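Local coordinates for protein toxin 2A (Paenibacillus larvae, PDB 5URP) that probably transfers ADP-ribose from NAD+ to a host protein, as an ADP-ribosyltransferase toxin and virulence factor, at residues S42-K45 against S46-E50; K53-I56 against T57-T60. All coordinates share one frame; numbering follows the deposited sequence.

Overall arrangement
Interaction 1 (S42-K45 with S46-E50) is the turn leading out of helix 30-45, and interaction 2 (K53-I56 with T57-T60) lies within the following helix, 50-61. They come one after the other along the chain, and their centres are about 13 Å apart. They also touch: W44 CH2 is 3.9 Å from I56 CD1, while L48 CB is 3.9 Å from K53 CE. W44 near the end of the first helix thus lies against I56 in the middle of helix 50-61, and L48 of the loop against K53 in its first turn. Both contacts belong to the helical part of the ADP-ribosyltransferase chain, interaction 1 about 21 Å and interaction 2 about 16 Å from its centre.

Interaction 1 of 2, residues S42-K45 against S46-E50; sequences SKWK and STLTE
S46 folds back on helix 30-45: its OG donates a hydrogen bond to K43 O at 3.1 Å, tilted 29° from the carbonyl plane. A short hydroxyl suits this place, since it can reach back and satisfy a carbonyl from the preceding turn. T47 follows with two bonds to a single acceptor, W44 O. Its backbone N donates from above the carbonyl plane at 2.9 Å, while OG1 lies in that plane, on a lone pair, 2.8 Å from W44 O. With chi1 at 75°, OG1 is held between the backbone N and the carbonyl carbon, which turns it back to the helix; the same oxygen lies 3.6 Å from W44 CD1, oblique to the ring. L48 continues the turn through its N, bonded to K45 O at 3.2 Å and weakly to W44 O. Its branched side chain covers one face of the indole: CG makes a CH-pi contact 4.0 Å from the centroid of the five-membered ring, CD1 sits over the centre of the indole, 3.9 Å above its plane, and CD2 comes within 3.6 Å of NE1. Leucine fits because its two methyls spread over a broad aromatic surface, while A91 O, on helix 79-92, accepts the indole N-H. L48 also touches A91, so both residues face that helix. T49 then takes the N-cap position of helix 50-61: its OG1 caps a backbone N of the first turn, and its own N is bonded to E52 OE1, a reciprocal bond of the capping-box kind. The i to i+3 bonds T47 N to W44 O and L48 N to K45 O mark a tight turn connecting two consecutive helices, 30-45 and 50-61.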
loop_
_atom_site.group_PDB
_atom_site.type_symbol
_atom_site.label_atom_id
_atom_site.label_comp_id
_atom_site.label_asym_id
_atom_site.label_seq_id
_atom_site.Cartn_x
_atom_site.Cartn_y
_atom_site.Cartn_z
ATOM N N SER A 42 8.902 -17.348 2.251
ATOM C CA SER A 42 9.652 -18.582 2.056
ATOM C C SER A 42 9.068 -19.395 0.911
ATOM O O SER A 42 9.805 -20.020 0.139
ATOM C CB SER A 42 9.658 -19.388 3.353
ATOM O OG SER A 42 10.374 -20.590 3.186
ATOM N N LYS A 43 7.749 -19.416 0.787
ATOM C CA LYS A 43 7.154 -20.194 -0.294
ATOM C C LYS A 43 7.292 -19.458 -1.620
ATOM O O LYS A 43 7.611 -20.062 -2.647
ATOM C CB LYS A 43 5.690 -20.504 0.043
ATOM C CG LYS A 43 5.551 -21.368 1.288
ATOM C CD LYS A 43 4.105 -21.720 1.609
ATOM C CE LYS A 43 4.023 -22.669 2.799
ATOM N NZ LYS A 43 2.619 -23.059 3.133
ATOM N N TRP A 44 7.122 -18.142 -1.595
ATOM C CA TRP A 44 7.233 -17.333 -2.802
ATOM C C TRP A 44 8.631 -17.400 -3.402
ATOM O O TRP A 44 8.788 -17.451 -4.630
ATOM C CB TRP A 44 6.875 -15.900 -2.438
ATOM C CG TRP A 44 6.733 -14.931 -3.541
ATOM C CD1 TRP A 44 6.372 -15.192 -4.846
ATOM C CD2 TRP A 44 6.881 -13.523 -3.439
ATOM N NE1 TRP A 44 6.298 -14.018 -5.538
ATOM C CE2 TRP A 44 6.630 -12.975 -4.710
ATOM C CE3 TRP A 44 7.225 -12.653 -2.389
ATOM C CZ2 TRP A 44 6.674 -11.613 -4.952
ATOM C CZ3 TRP A 44 7.291 -11.295 -2.633
ATOM C CH2 TRP A 44 7.034 -10.779 -3.915
ATOM N N LYS A 45 9.665 -17.396 -2.551
ATOM C CA LYS A 45 11.015 -17.193 -3.070
ATOM C C LYS A 45 11.454 -18.324 -3.990
ATOM O O LYS A 45 12.242 -18.096 -4.911
ATOM C CB LYS A 45 12.028 -17.011 -1.940
ATOM C CG LYS A 45 12.525 -18.228 -1.229
ATOM C CD LYS A 45 13.732 -17.805 -0.411
ATOM C CE LYS A 45 14.589 -18.945 0.049
ATOM N NZ LYS A 45 15.894 -18.416 0.518
ATOM N N SER A 46 10.983 -19.551 -3.763
ATOM C CA SER A 46 11.415 -20.630 -4.653
ATOM C C SER A 46 10.791 -20.546 -6.035
ATOM O O SER A 46 11.176 -21.334 -6.917
ATOM C CB SER A 46 11.077 -21.998 -4.066
ATOM O OG SER A 46 9.713 -22.010 -3.730
ATOM N N THR A 47 9.812 -19.672 -6.236
ATOM C CA THR A 47 9.226 -19.469 -7.557
ATOM C C THR A 47 9.821 -18.285 -8.289
ATOM O O THR A 47 9.652 -18.188 -9.507
ATOM C CB THR A 47 7.709 -19.263 -7.466
ATOM O OG1 THR A 47 7.410 -17.964 -6.969
ATOM C CG2 THR A 47 7.055 -20.393 -6.604
ATOM N N LEU A 48 10.535 -17.419 -7.577
ATOM C CA LEU A 48 11.056 -16.174 -8.126
ATOM C C LEU A 48 12.367 -16.395 -8.862
ATOM O O LEU A 48 13.208 -17.192 -8.434
ATOM C CB LEU A 48 11.288 -15.161 -7.010
ATOM C CG LEU A 48 10.069 -14.513 -6.367
ATOM C CD1 LEU A 48 10.524 -13.691 -5.158
ATOM C CD2 LEU A 48 9.355 -13.633 -7.380
ATOM N N THR A 49 12.538 -15.683 -9.974
ATOM C CA THR A 49 13.813 -15.710 -10.682
ATOM C C THR A 49 14.732 -14.664 -10.058
ATOM O O THR A 49 14.283 -13.741 -9.398
ATOM C CB THR A 49 13.665 -15.378 -12.160
ATOM O OG1 THR A 49 13.292 -13.998 -12.253
ATOM C CG2 THR A 49 12.618 -16.251 -12.847
ATOM N N GLU A 50 16.033 -14.799 -10.317
ATOM C CA GLU A 50 16.974 -13.822 -9.764
ATOM C C GLU A 50 16.674 -12.409 -10.263
ATOM O O GLU A 50 16.766 -11.441 -9.494
ATOM C CB GLU A 50 18.412 -14.237 -10.091
ATOM C CG GLU A 50 18.843 -15.517 -9.381
ATOM C CD GLU A 50 18.694 -15.436 -7.867
ATOM O OE1 GLU A 50 19.291 -14.525 -7.247
ATOM O OE2 GLU A 50 17.966 -16.275 -7.294
#

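Interaction 2 of 2, residues K53-I56 against T57-T60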
loop_
_atom_site.group_PDB
_atom_site.type_symbol
_atom_site.label_atom_id
_atom_site.label_comp_id
_atom_site.label_asym_id
_atom_site.label_seq_id
_atom_site.Cartn_x
_atom_site.Cartn_y
_atom_site.Cartn_z
ATOM N N LYS A 53 13.676 -10.992 -8.310
ATOM C CA LYS A 53 14.110 -10.539 -6.982
ATOM C C LYS A 53 14.816 -9.197 -7.066
ATOM O O LYS A 53 14.545 -8.293 -6.265
ATOM C CB LYS A 53 15.037 -11.573 -6.341
ATOM C CG LYS A 53 14.345 -12.891 -6.003
ATOM C CD LYS A 53 15.373 -13.894 -5.507
ATOM C CE LYS A 53 14.785 -15.262 -5.292
ATOM N NZ LYS A 53 15.847 -16.280 -5.484
ATOM N N ARG A 54 15.736 -9.052 -8.014
ATOM C CA ARG A 54 16.491 -7.806 -8.146
ATOM C C ARG A 54 15.572 -6.620 -8.419
ATOM O O ARG A 54 15.758 -5.538 -7.847
ATOM C CB ARG A 54 17.527 -7.960 -9.247
ATOM C CG ARG A 54 18.243 -6.682 -9.591
ATOM C CD ARG A 54 19.263 -6.924 -10.689
ATOM N NE ARG A 54 18.959 -6.109 -11.864
ATOM C CZ ARG A 54 19.515 -4.932 -12.141
ATOM N NH1 ARG A 54 19.141 -4.272 -13.231
ATOM N NH2 ARG A 54 20.447 -4.412 -11.352
ATOM N N GLN A 55 14.572 -6.794 -9.291
ATOM C CA GLN A 55 13.679 -5.675 -9.591
ATOM C C GLN A 55 12.807 -5.314 -8.408
ATOM O O GLN A 55 12.505 -4.129 -8.214
ATOM C CB GLN A 55 12.808 -5.977 -10.819
ATOM C CG GLN A 55 13.572 -6.053 -12.105
ATOM C CD GLN A 55 14.310 -4.761 -12.461
ATOM O OE1 GLN A 55 13.958 -3.658 -12.006
ATOM N NE2 GLN A 55 15.360 -4.899 -13.254
ATOM N N ILE A 56 12.388 -6.303 -7.612
ATOM C CA ILE A 56 11.658 -6.009 -6.391
ATOM C C ILE A 56 12.532 -5.177 -5.455
ATOM O O ILE A 56 12.094 -4.157 -4.918
ATOM C CB ILE A 56 11.180 -7.303 -5.715
ATOM C CG1 ILE A 56 10.068 -7.911 -6.580
ATOM C CG2 ILE A 56 10.690 -7.062 -4.291
ATOM C CD1 ILE A 56 9.754 -9.324 -6.256
ATOM N N THR A 57 13.775 -5.604 -5.253
ATOM C CA THR A 57 14.692 -4.832 -4.400
ATOM C C THR A 57 14.823 -3.403 -4.911
ATOM O O THR A 57 14.742 -2.430 -4.131
ATOM C CB THR A 57 16.061 -5.518 -4.337
ATOM O OG1 THR A 57 15.933 -6.819 -3.726
ATOM C CG2 THR A 57 17.040 -4.683 -3.507
ATOM N N LEU A 58 15.005 -3.246 -6.216
ATOM C CA LEU A 58 15.223 -1.911 -6.774
ATOM C C LEU A 58 13.986 -1.047 -6.644
ATOM O O LEU A 58 14.093 0.168 -6.423
ATOM C CB LEU A 58 15.663 -1.999 -8.219
ATOM C CG LEU A 58 17.046 -2.605 -8.436
ATOM C CD1 LEU A 58 17.276 -2.699 -9.919
ATOM C CD2 LEU A 58 18.156 -1.789 -7.740
ATOM N N TYR A 59 12.802 -1.645 -6.780
ATOM C CA TYR A 59 11.575 -0.921 -6.524
ATOM C C TYR A 59 11.543 -0.412 -5.088
ATOM O O TYR A 59 11.216 0.753 -4.844
ATOM C CB TYR A 59 10.356 -1.836 -6.838
ATOM C CG TYR A 59 9.058 -1.262 -6.324
ATOM C CD1 TYR A 59 8.329 -0.360 -7.081
ATOM C CD2 TYR A 59 8.580 -1.584 -5.057
ATOM C CE1 TYR A 59 7.149 0.193 -6.596
ATOM C CE2 TYR A 59 7.430 -1.007 -4.559
ATOM C CZ TYR A 59 6.719 -0.135 -5.339
ATOM O OH TYR A 59 5.580 0.423 -4.829
ATOM N N THR A 60 11.857 -1.279 -4.118
ATOM C CA THR A 60 11.787 -0.847 -2.721
ATOM C C THR A 60 12.827 0.229 -2.432
ATOM O O THR A 60 12.625 1.050 -1.535
ATOM C CB THR A 60 11.972 -2.014 -1.742
ATOM O OG1 THR A 60 13.288 -2.572 -1.821
ATOM C CG2 THR A 60 10.846 -3.116 -1.899
#
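R54 and L58, one turn apart in the alpha-helix 50-61, make the side-chain packing on its outer flank. L58 CD1 lies over one face of the R54 guanidinium, 3.9 Å from CZ. The arginine starts extended and bends at chi3 (120°), which sets the guanidinium so that one face lies against the L58 methyl, and its NE forms a salt bridge with E51. Leucine suits this place by offering apolar cover for the guanidinium face while leaving NE to E51. Q55 OE1 also lies 4.0 Å from L58 CD1, while its NE2 is hydrogen-bonded to E51.

The backbone bonds are the regular i to i+4 series: T57 N to K53 O, L58 N to R54 O, Y59 N to Q55 O and T60 N to I56 O. I56 is buried against helix 79-92 and V179, a place for a branched apolar side chain. Y59 sends its hydroxyl to S150 and N67.

Both threonine hydroxyls are hydrogen-bonded, T57 OG1 to I182 O and T60 OG1 to T57 O. The T60 methyl CG2 packs 3.4 Å from the carbonyl oxygen I56 O, and chi1 of 66° turns T60 OG1 back along the helix to meet T57 O at 2.7 Å.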